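Host-nuclease inhibitor protein Gam, putative (Desulfovibrio vulgaris, PDB 2P2U) probably binds double-stranded DNA and may thereby protect DNA from host nucleases. Local coordinates at residues A[41-44]-A[45-49]; A[105-108]-A[109-113]; A[130-133]-A[134-137]. All coordinates share one frame; numbering follows the deposited sequence.

Contact 1 of 3, residues A[41-44]-A[45-49]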
# COMPACT_ATOMS: atom_id res chain seq x y z
N GLU A 41 -20.62 -0.49 -6.65
CA GLU A 41 -21.39 -1.44 -7.43
C GLU A 41 -21.03 -1.30 -8.92
O GLU A 41 -21.11 -2.26 -9.69
CB GLU A 41 -22.88 -1.20 -7.20
CG GLU A 41 -23.86 -1.83 -8.23
CD GLU A 41 -25.32 -1.79 -7.75
OE1 GLU A 41 -25.89 -2.88 -7.50
OE2 GLU A 41 -25.88 -0.68 -7.60
N ALA A 42 -20.63 -0.09 -9.33
CA ALA A 42 -20.25 0.19 -10.70
C ALA A 42 -18.85 -0.38 -10.97
O ALA A 42 -18.61 -1.01 -12.02
CB ALA A 42 -20.31 1.68 -10.98
N ILE A 43 -17.97 -0.16 -9.99
CA ILE A 43 -16.61 -0.69 -9.94
C ILE A 43 -16.62 -2.18 -9.69
O ILE A 43 -15.78 -2.92 -10.19
CB ILE A 43 -15.85 0.01 -8.82
CG1 ILE A 43 -15.35 1.34 -9.32
CG2 ILE A 43 -14.73 -0.85 -8.24
CD1 ILE A 43 -14.99 2.26 -8.20
N ASP A 44 -17.56 -2.65 -8.90
CA ASP A 44 -17.60 -4.06 -8.65
C ASP A 44 -17.92 -4.74 -9.94
O ASP A 44 -17.28 -5.72 -10.26
CB ASP A 44 -18.64 -4.40 -7.57
CG ASP A 44 -17.98 -4.79 -6.26
OD1 ASP A 44 -16.78 -4.40 -6.04
OD2 ASP A 44 -18.66 -5.51 -5.48
N ALA A 45 -18.88 -4.19 -10.67
CA ALA A 45 -19.37 -4.77 -11.91
C ALA A 45 -18.29 -4.72 -13.01
O ALA A 45 -18.14 -5.66 -13.81
CB ALA A 45 -20.62 -4.05 -12.36
N ALA A 46 -17.53 -3.64 -13.06
CA ALA A 46 -16.54 -3.51 -14.09
C ALA A 46 -15.48 -4.58 -13.83
O ALA A 46 -15.16 -5.33 -14.74
CB ALA A 46 -15.97 -2.10 -14.13
N LYS A 47 -14.98 -4.69 -12.60
CA LYS A 47 -13.93 -5.66 -12.32
C LYS A 47 -14.39 -7.06 -12.66
O LYS A 47 -13.58 -7.96 -12.88
CB LYS A 47 -13.49 -5.62 -10.85
CG LYS A 47 -12.55 -4.48 -10.51
CD LYS A 47 -11.92 -4.64 -9.11
CE LYS A 47 -11.32 -3.28 -8.65
NZ LYS A 47 -10.55 -3.25 -7.38
N ALA A 48 -15.70 -7.26 -12.73
CA ALA A 48 -16.26 -8.59 -12.89
C ALA A 48 -16.45 -8.91 -14.37
O ALA A 48 -16.27 -10.06 -14.77
CB ALA A 48 -17.59 -8.70 -12.13
N ARG A 49 -16.83 -7.91 -15.17
CA ARG A 49 -16.86 -8.03 -16.63
C ARG A 49 -15.43 -8.27 -17.17
O ARG A 49 -15.20 -9.21 -17.95
CB ARG A 49 -17.40 -6.75 -17.29
CG ARG A 49 -18.88 -6.66 -17.74
CD ARG A 49 -19.09 -5.31 -18.54
NE ARG A 49 -18.01 -4.31 -18.30
CZ ARG A 49 -17.87 -3.11 -18.91
NH1 ARG A 49 -18.75 -2.70 -19.83
NH2 ARG A 49 -16.82 -2.32 -18.60
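Ala-45 lies one helical turn beyond Glu-41 and reaches back to it twice. Its amide gives the first of three consecutive backbone bonds, Ala-45 N to Glu-41 O at 3.1 Å, with the donor standing well above the carbonyl plane rather than on a lone pair. The methyl group follows the amide and rests against the same acceptor, Ala-45 CB being 3.3 Å from Glu-41 O.

Asp-44, the residue before it, contributes mainly backbone: its carbonyl oxygen lies near the Ala-48 methyl, Asp-44 O to Ala-48 CB 3.5 Å. Its carboxylate stays well short of the lysine ammonium, with Asp-44 OD1 6.5 Å from Lys-47 NZ, a separation at which any attraction is probably modest.

Ala-46 N donates to Ala-42 O at 3.0 Å, from a position tilted only 30° from the plane, and Ile-43 completes the series by accepting from Lys-47 N at 3.1 Å, the straightest of the three bonds at 171°. This is the i to i+4 pattern of an alpha-helix, here part of the long helix 15-74, where Ile-43 packs on Ile-43 of the second subunit and Ala-42 on Ala-46 of that subunit. Pairings so reversed in order are what two helices running antiparallel about a dyad would give, and the small alanines probably let their backbones come close.

On the Lys-47 side of the turn, CG sits beside the backbone N (chi1 -79°), which lays the extended lysine chain alongside the isoleucine branch, with Ile-43 CG2 4.2 Å from Lys-47 CE.

Contact 2 of 3, residues A[105-108]-A[109-113]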
# COMPACT_ATOMS: atom_id res chain seq x y z
N SER A 105 19.36 -23.55 2.57
CA SER A 105 18.17 -24.36 2.88
C SER A 105 17.62 -24.16 4.29
O SER A 105 16.42 -23.89 4.42
CB SER A 105 18.29 -25.85 2.51
OG SER A 105 19.66 -26.32 2.65
N LYS A 106 18.39 -24.30 5.37
CA LYS A 106 17.57 -24.24 6.58
C LYS A 106 17.73 -22.97 7.36
O LYS A 106 17.55 -22.97 8.58
CB LYS A 106 17.77 -25.46 7.47
CG LYS A 106 17.97 -26.78 6.71
CD LYS A 106 18.69 -27.78 7.56
CE LYS A 106 19.86 -28.39 6.79
NZ LYS A 106 20.42 -29.50 7.61
N ILE A 107 18.06 -21.88 6.65
CA ILE A 107 18.53 -20.66 7.23
C ILE A 107 17.57 -19.48 6.97
O ILE A 107 17.42 -19.03 5.87
CB ILE A 107 19.88 -20.24 6.59
CG1 ILE A 107 20.86 -21.42 6.44
CG2 ILE A 107 20.49 -19.00 7.29
CD1 ILE A 107 21.62 -21.82 7.61
N THR A 108 16.97 -18.93 7.99
CA THR A 108 16.07 -17.84 7.78
C THR A 108 16.83 -16.60 7.54
O THR A 108 17.95 -16.50 7.89
CB THR A 108 15.27 -17.57 9.05
OG1 THR A 108 16.22 -17.34 10.11
CG2 THR A 108 14.37 -18.70 9.38
N LYS A 109 16.15 -15.59 7.00
CA LYS A 109 16.76 -14.28 6.76
C LYS A 109 17.19 -13.56 8.06
O LYS A 109 18.15 -12.81 8.07
CB LYS A 109 15.81 -13.45 5.86
CG LYS A 109 15.83 -11.94 6.06
CD LYS A 109 15.18 -11.23 4.86
CE LYS A 109 15.60 -9.72 4.70
NZ LYS A 109 14.72 -9.20 3.56
N ASP A 110 16.51 -13.80 9.17
CA ASP A 110 17.01 -13.28 10.44
C ASP A 110 18.31 -14.00 10.91
O ASP A 110 19.10 -13.42 11.67
CB ASP A 110 16.00 -13.51 11.53
CG ASP A 110 14.89 -12.48 11.62
OD1 ASP A 110 14.92 -11.38 10.98
OD2 ASP A 110 13.96 -12.79 12.42
N MSE A 111 18.55 -15.26 10.51
CA MSE A 111 19.82 -15.86 10.91
C MSE A 111 20.98 -15.31 10.09
O MSE A 111 22.10 -15.15 10.59
CB MSE A 111 19.75 -17.36 10.92
CG MSE A 111 18.60 -17.92 11.76
SE MSE A 111 18.14 -19.81 11.22
CE MSE A 111 20.03 -20.45 11.08
N THR A 112 20.71 -14.98 8.83
CA THR A 112 21.69 -14.30 7.99
C THR A 112 22.06 -12.92 8.54
O THR A 112 23.27 -12.53 8.57
CB THR A 112 21.15 -14.20 6.63
OG1 THR A 112 21.16 -15.53 6.10
CG2 THR A 112 21.95 -13.29 5.71
N LEU A 113 21.05 -12.16 9.01
CA LEU A 113 21.36 -10.89 9.70
C LEU A 113 22.28 -11.03 10.92
O LEU A 113 23.13 -10.20 11.14
CB LEU A 113 20.08 -10.21 10.19
CG LEU A 113 19.37 -9.72 8.94
CD1 LEU A 113 17.96 -9.22 9.18
CD2 LEU A 113 20.21 -8.63 8.27
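Thr-108 and Met-111, the latter present as selenomethionine, meet through the hydrogen bonds that start a helix. With chi1 at 56°, the threonine hydroxyl lies between its own backbone N and carbonyl carbon, and Thr-108 OG1 accepts from Met-111 N at 3.1 Å: a textbook N-cap. The same amide also donates to Thr-108 O at 3.0 Å, from about 60° above the carbonyl plane. A second donor, Thr-112 N, approaches that oxygen in the carbonyl plane at 3.3 Å, so two amides of the first turn grip one carbonyl while the hydroxyl shares one of them.

The apolar contact lies next to the cap. The selenomethionine chain passes Thr-108, then bends at chi3 (44°), which brings its terminal methyl beside Ile-107. The two side chains cross at about a right angle, Ile-107 CG2 lying 4.1 Å from Met-111 CB.

Around this turn, Gln-103, at the end of strand 91-103, donates from its side chain to Ile-107 O and Thr-112 OG1, tying the strand to helix 109-118. From the second subunit, Asp-130 on strand 125-131 forms a salt bridge with Lys-109, and Val-147 O, between helix 141-146 and strand 149-161, is hydrogen-bonded to Thr-112 OG1.

Contact 3 of 3, residues A[130-133]-A[134-137]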
# COMPACT_ATOMS: atom_id res chain seq x y z
N ASP A 130 12.59 3.48 14.51
CA ASP A 130 11.45 4.32 14.71
C ASP A 130 11.15 4.49 16.14
O ASP A 130 11.44 3.61 16.89
CB ASP A 130 10.28 3.64 14.11
CG ASP A 130 9.49 4.55 13.32
OD1 ASP A 130 10.18 5.17 12.44
OD2 ASP A 130 8.24 4.66 13.59
N VAL A 131 10.50 5.58 16.49
CA VAL A 131 10.27 5.88 17.89
C VAL A 131 9.07 5.15 18.29
O VAL A 131 8.12 5.19 17.63
CB VAL A 131 10.03 7.37 18.11
CG1 VAL A 131 9.76 7.67 19.56
CG2 VAL A 131 11.22 8.15 17.60
N ASN A 132 9.14 4.52 19.42
CA ASN A 132 8.06 3.76 19.97
C ASN A 132 7.12 4.65 20.77
O ASN A 132 7.35 4.88 21.97
CB ASN A 132 8.73 2.74 20.91
CG ASN A 132 7.79 1.66 21.38
OD1 ASN A 132 6.60 1.62 21.06
ND2 ASN A 132 8.35 0.74 22.18
N LYS A 133 6.06 5.15 20.15
CA LYS A 133 5.23 6.10 20.90
C LYS A 133 4.45 5.51 22.06
O LYS A 133 3.87 6.23 22.86
CB LYS A 133 4.44 7.11 20.02
CG LYS A 133 3.32 6.60 19.03
CD LYS A 133 3.04 7.66 17.86
CE LYS A 133 1.57 7.72 17.40
NZ LYS A 133 0.84 6.39 17.26
N GLU A 134 4.54 4.21 22.24
CA GLU A 134 3.82 3.58 23.34
C GLU A 134 4.56 3.36 24.61
O GLU A 134 3.93 3.32 25.65
CB GLU A 134 3.15 2.30 22.88
CG GLU A 134 2.27 2.62 21.69
CD GLU A 134 1.80 1.40 20.98
OE1 GLU A 134 2.65 0.48 20.75
OE2 GLU A 134 0.58 1.38 20.67
N ALA A 135 5.88 3.17 24.57
CA ALA A 135 6.63 3.25 25.82
C ALA A 135 6.65 4.72 26.24
O ALA A 135 6.79 5.03 27.41
CB ALA A 135 8.00 2.75 25.65
N MSE A 136 6.47 5.61 25.27
CA MSE A 136 6.52 7.04 25.53
C MSE A 136 5.38 7.41 26.47
O MSE A 136 5.62 7.81 27.63
CB MSE A 136 6.50 7.88 24.23
CG MSE A 136 7.81 7.87 23.37
SE MSE A 136 9.48 7.79 24.41
CE MSE A 136 10.72 7.67 22.98
N GLN A 137 4.14 7.21 26.01
CA GLN A 137 2.91 7.42 26.83
C GLN A 137 3.00 7.30 28.34
O GLN A 137 2.44 8.11 29.03
CB GLN A 137 1.75 6.58 26.31
CG GLN A 137 1.02 7.20 25.09
CD GLN A 137 0.01 6.25 24.44
OE1 GLN A 137 -0.10 6.20 23.21
NE2 GLN A 137 -0.73 5.47 25.27
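Met-136, built as selenomethionine, folds its side chain back from a short helix onto the strand that leads into it, where it ends against Val-131. At the root of the chain, CB lies over the carbonyl of the residue three places earlier, with Met-136 CB 3.4 Å from Lys-133 O. The first torsion sets CG beside the backbone N and anti to the carbonyl carbon, and there Met-136 CG comes 3.3 Å from Asn-132 O. A bend at the second torsion (chi2 -35°) then leads SE off to the side, a little farther from the valine than CG, and the extended third torsion (chi3 176°) returns CE to it. The tip makes the apolar contact: Met-136 CE is 3.6 Å from Val-131 CG1, the two side chains crossing at about a right angle. Leu-116 of the second subunit packs on Met-136 as well, and Leu-113 of that subunit on Val-131, so this buried side chain also takes part in the dimer interface.

The backbone bonds of this turn are long. Asn-132 O accepts two weak ones, from Ala-135 N at 3.4 Å and from Met-136 N at 3.5 Å. Another weak bond, straight at 177°, runs from Gln-137 N to Lys-133 O at 3.3 Å. The Asn-132 amide lies beside this first turn, ND2 being 4.0 Å from the Ala-135 methyl, while the same nitrogen donates to Glu-123 O of the second subunit.

At Asp-130 the strand pairs antiparallel with a strand of the other chain. The whole is a strand-to-helix junction, where the sheet runs on into the second subunit: strand 125-131 ends, Asn-132 takes the N-cap position, and the single turn 133-136 begins.

Overall arrangement
Contacts 1, 2 and 3 follow one another along the chain without overlap. Contact 1 belongs to the long helix 15-74, on the opposite side of the chain's centre from the other two, its centre about 43 Å from each of theirs. Contacts 2 and 3 open helix 109-118 and close strand 125-131, successive elements; their centres are about 29 Å apart and their nearest atoms about 15 Å, so they do not touch within one chain. Across the dimer they do: contact 2 of one subunit meets contact 3 of the other. All three border the second subunit, so the interface spans both the long helix and the region of strands and short helices.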